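Local coordinates for uncharacterized protein VP1736 (Vibrio parahaemolyticus, PDB 3LXQ), which is of unknown function but carries a sulfatase-family domain of the alkaline phosphatase clan, with a mixed beta-sheet at its heart, at residues V140-P148 and F434-Y444. Numbering follows the deposited sequence.
Sequences VTTGFPPSP and FASKAYQNNWY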
loop_
_atom_site.group_PDB
_atom_site.type_symbol
_atom_site.label_atom_id
_atom_site.label_comp_id
_atom_site.label_asym_id
_atom_site.label_seq_id
_atom_site.Cartn_x
_atom_site.Cartn_y
_atom_site.Cartn_z
ATOM N N VAL A 140 0.719 -3.741 0.154
ATOM C CA VAL A 140 1.595 -3.451 1.306
ATOM C C VAL A 140 1.988 -4.686 2.090
ATOM O O VAL A 140 2.913 -4.636 2.907
ATOM C CB VAL A 140 0.997 -2.375 2.258
ATOM C CG1 VAL A 140 0.726 -1.093 1.481
ATOM C CG2 VAL A 140 -0.288 -2.884 2.956
ATOM N N THR A 141 1.323 -5.808 1.853
ATOM C CA THR A 141 1.726 -7.025 2.580
ATOM C C THR A 141 2.544 -7.979 1.719
ATOM O O THR A 141 3.303 -8.798 2.246
ATOM C CB THR A 141 0.535 -7.794 3.178
ATOM O OG1 THR A 141 -0.331 -8.231 2.129
ATOM C CG2 THR A 141 -0.221 -6.921 4.147
ATOM N N THR A 142 2.367 -7.883 0.404
ATOM C CA THR A 142 3.014 -8.799 -0.551
ATOM C C THR A 142 3.852 -8.095 -1.628
ATOM O O THR A 142 4.770 -8.696 -2.178
ATOM C CB THR A 142 2.008 -9.681 -1.315
ATOM O OG1 THR A 142 1.419 -8.922 -2.383
ATOM C CG2 THR A 142 0.927 -10.216 -0.419
ATOM N N GLY A 143 3.502 -6.854 -1.970
ATOM C CA GLY A 143 4.260 -6.113 -2.982
ATOM C C GLY A 143 3.937 -6.570 -4.384
ATOM O O GLY A 143 4.573 -6.128 -5.341
ATOM N N PHE A 144 2.922 -7.435 -4.499
ATOM C CA PHE A 144 2.548 -8.077 -5.748
ATOM C C PHE A 144 1.836 -7.049 -6.594
ATOM O O PHE A 144 0.964 -6.343 -6.089
ATOM C CB PHE A 144 1.615 -9.260 -5.458
ATOM C CG PHE A 144 1.425 -10.225 -6.619
ATOM C CD1 PHE A 144 2.510 -10.862 -7.217
ATOM C CD2 PHE A 144 0.145 -10.543 -7.058
ATOM C CE1 PHE A 144 2.330 -11.757 -8.265
ATOM C CE2 PHE A 144 -0.052 -11.451 -8.100
ATOM C CZ PHE A 144 1.038 -12.062 -8.706
ATOM N N PRO A 145 2.217 -6.942 -7.873
ATOM C CA PRO A 145 1.587 -5.992 -8.788
ATOM C C PRO A 145 0.179 -6.443 -9.153
ATOM O O PRO A 145 -0.240 -7.528 -8.760
ATOM C CB PRO A 145 2.498 -6.021 -10.037
ATOM C CG PRO A 145 3.700 -6.780 -9.650
ATOM C CD PRO A 145 3.307 -7.680 -8.534
ATOM N N PRO A 146 -0.562 -5.593 -9.869
ATOM C CA PRO A 146 -1.982 -5.801 -10.160
ATOM C C PRO A 146 -2.254 -6.645 -11.408
ATOM O O PRO A 146 -1.374 -6.827 -12.254
ATOM C CB PRO A 146 -2.512 -4.370 -10.354
ATOM C CG PRO A 146 -1.315 -3.598 -10.870
ATOM C CD PRO A 146 -0.076 -4.277 -10.307
ATOM N N SER A 147 -3.473 -7.166 -11.506
ATOM C CA SER A 147 -3.936 -7.864 -12.700
ATOM C C SER A 147 -5.347 -7.386 -12.970
ATOM O O SER A 147 -5.885 -6.614 -12.168
ATOM C CB SER A 147 -3.882 -9.397 -12.508
ATOM O OG SER A 147 -4.883 -9.870 -11.617
ATOM N N PRO A 148 -5.951 -7.809 -14.101
ATOM C CA PRO A 148 -7.379 -7.557 -14.347
ATOM C C PRO A 148 -8.260 -8.380 -13.423
ATOM O O PRO A 148 -9.467 -8.171 -13.389
ATOM C CB PRO A 148 -7.580 -8.037 -15.790
ATOM C CG PRO A 148 -6.249 -8.019 -16.379
ATOM C CD PRO A 148 -5.298 -8.369 -15.290
ATOM N N PHE A 434 2.552 -9.356 -15.774
ATOM C CA PHE A 434 3.383 -10.124 -14.842
ATOM C C PHE A 434 2.586 -10.840 -13.747
ATOM O O PHE A 434 2.714 -12.056 -13.591
ATOM C CB PHE A 434 4.511 -9.268 -14.236
ATOM C CG PHE A 434 5.264 -9.965 -13.139
ATOM C CD1 PHE A 434 6.098 -11.035 -13.428
ATOM C CD2 PHE A 434 5.118 -9.568 -11.817
ATOM C CE1 PHE A 434 6.784 -11.692 -12.424
ATOM C CE2 PHE A 434 5.799 -10.224 -10.801
ATOM C CZ PHE A 434 6.640 -11.294 -11.107
ATOM N N ALA A 435 1.772 -10.095 -13.003
ATOM C CA ALA A 435 1.025 -10.660 -11.886
ATOM C C ALA A 435 0.123 -11.803 -12.334
ATOM O O ALA A 435 0.066 -12.849 -11.674
ATOM C CB ALA A 435 0.221 -9.601 -11.171
ATOM N N SER A 436 -0.557 -11.604 -13.461
ATOM C CA SER A 436 -1.421 -12.624 -14.050
ATOM C C SER A 436 -0.648 -13.920 -14.356
ATOM O O SER A 436 -1.117 -15.014 -14.051
ATOM C CB SER A 436 -2.093 -12.069 -15.298
ATOM O OG SER A 436 -2.927 -13.030 -15.903
ATOM N N LYS A 437 0.558 -13.790 -14.907
ATOM C CA LYS A 437 1.379 -14.958 -15.203
ATOM C C LYS A 437 2.034 -15.555 -13.955
ATOM O O LYS A 437 2.165 -16.780 -13.842
ATOM C CB LYS A 437 2.421 -14.630 -16.279
ATOM C CG LYS A 437 1.874 -14.619 -17.707
ATOM C CD LYS A 437 2.066 -15.991 -18.360
ATOM C CE LYS A 437 1.477 -16.056 -19.759
ATOM N NZ LYS A 437 0.026 -16.435 -19.766
ATOM N N ALA A 438 2.455 -14.699 -13.025
ATOM C CA ALA A 438 3.136 -15.157 -11.804
ATOM C C ALA A 438 2.183 -15.965 -10.939
ATOM O O ALA A 438 2.581 -16.958 -10.308
ATOM C CB ALA A 438 3.703 -13.972 -11.015
ATOM N N TYR A 439 0.926 -15.517 -10.922
ATOM C CA TYR A 439 -0.149 -16.208 -10.225
ATOM C C TYR A 439 -0.393 -17.589 -10.833
ATOM O O TYR A 439 -0.356 -18.593 -10.123
ATOM C CB TYR A 439 -1.439 -15.370 -10.223
ATOM C CG TYR A 439 -2.600 -16.090 -9.575
ATOM C CD1 TYR A 439 -3.608 -16.667 -10.342
ATOM C CD2 TYR A 439 -2.665 -16.229 -8.190
ATOM C CE1 TYR A 439 -4.660 -17.352 -9.742
ATOM C CE2 TYR A 439 -3.703 -16.912 -7.584
ATOM C CZ TYR A 439 -4.698 -17.465 -8.361
ATOM O OH TYR A 439 -5.728 -18.136 -7.751
ATOM N N GLN A 440 -0.629 -17.628 -12.146
ATOM C CA GLN A 440 -0.796 -18.882 -12.885
ATOM C C GLN A 440 0.316 -19.896 -12.643
ATOM O O GLN A 440 0.052 -21.093 -12.557
ATOM C CB GLN A 440 -0.860 -18.625 -14.391
ATOM C CG GLN A 440 -2.109 -17.928 -14.865
ATOM C CD GLN A 440 -2.133 -17.758 -16.378
ATOM O OE1 GLN A 440 -1.718 -18.651 -17.129
ATOM N NE2 GLN A 440 -2.628 -16.608 -16.833
ATOM N N ASN A 441 1.555 -19.415 -12.539
ATOM C CA ASN A 441 2.710 -20.308 -12.520
ATOM C C ASN A 441 3.394 -20.476 -11.169
ATOM O O ASN A 441 4.406 -21.178 -11.068
ATOM C CB ASN A 441 3.711 -19.912 -13.604
ATOM C CG ASN A 441 3.128 -20.038 -15.000
ATOM O OD1 ASN A 441 3.294 -21.056 -15.659
ATOM N ND2 ASN A 441 2.418 -19.010 -15.444
ATOM N N ASN A 442 2.820 -19.860 -10.138
ATOM C CA ASN A 442 3.327 -19.959 -8.762
ATOM C C ASN A 442 4.707 -19.344 -8.610
ATOM O O ASN A 442 5.594 -19.906 -7.955
ATOM C CB ASN A 442 3.321 -21.412 -8.269
ATOM C CG ASN A 442 1.996 -22.092 -8.513
ATOM O OD1 ASN A 442 1.877 -22.928 -9.407
ATOM N ND2 ASN A 442 0.979 -21.709 -7.743
ATOM N N TRP A 443 4.864 -18.160 -9.199
ATOM C CA TRP A 443 6.146 -17.468 -9.185
ATOM C C TRP A 443 6.305 -16.582 -7.966
ATOM O O TRP A 443 7.327 -15.914 -7.810
ATOM C CB TRP A 443 6.347 -16.639 -10.457
ATOM C CG TRP A 443 6.564 -17.451 -11.710
ATOM C CD1 TRP A 443 6.955 -18.770 -11.797
ATOM C CD2 TRP A 443 6.436 -16.982 -13.059
ATOM N NE1 TRP A 443 7.059 -19.143 -13.122
ATOM C CE2 TRP A 443 6.754 -18.064 -13.914
ATOM C CE3 TRP A 443 6.090 -15.748 -13.629
ATOM C CZ2 TRP A 443 6.723 -17.949 -15.307
ATOM C CZ3 TRP A 443 6.054 -15.637 -15.015
ATOM C CH2 TRP A 443 6.364 -16.733 -15.837
ATOM N N TYR A 444 5.318 -16.609 -7.080
ATOM C CA TYR A 444 5.301 -15.661 -5.989
ATOM C C TYR A 444 5.050 -16.326 -4.634
ATOM O O TYR A 444 4.355 -15.778 -3.776
ATOM C CB TYR A 444 4.298 -14.535 -6.296
ATOM C CG TYR A 444 4.743 -13.164 -5.842
ATOM C CD1 TYR A 444 5.639 -12.401 -6.604
ATOM C CD2 TYR A 444 4.256 -12.613 -4.660
ATOM C CE1 TYR A 444 6.038 -11.126 -6.185
ATOM C CE2 TYR A 444 4.641 -11.352 -4.236
ATOM C CZ TYR A 444 5.527 -10.609 -5.001
ATOM O OH TYR A 444 5.900 -9.362 -4.549
HETATM O O HOH W 1 6.243 -7.833 -6.614
HETATM O O HOH W 2 1.333 -7.396 -13.176
HETATM O O HOH W 3 -1.176 -8.942 -14.329
#
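Where the loop leaving helix 133-141 of the sulfatase-family domain runs past the last turns of the C-terminal helix 422-441, Phe-144 lodges between that helix and Tyr-444. Its CG lies anti to the backbone N (chi1 -165°), which carries the ring out to the helix, where CZ sits 3.6 Å from CB of Ala-435, a methyl over one ring face. Ala-438 CB meets the ring edge in its plane. Against Tyr-444 the pair is edge-to-face, planes at 54°: Phe-144 CD1 stands over the centre of the tyrosine ring, 3.5 Å from its CG. A Schellman motif, with Asn-442 at positive phi, turns the chain back, and Tyr-444 then reaches the start of the loop, its OH donating to Thr-142 O at 2.7 Å while accepting from a water that also donates to Gly-143 O. Thr-142 opens an ST turn here, OG1 taking the N-H of Phe-144 at 3.0 Å and also hydrogen-bonding Glu-138 O in helix 133-141. Farther along, Pro-145 CG meets the ring edge of Phe-434, 3.8 Å from CD2. Two waters link Pro-146 O to Ala-435 N and Ser-436 N respectively. Phe-162 packs against both Phe-144 and Tyr-444.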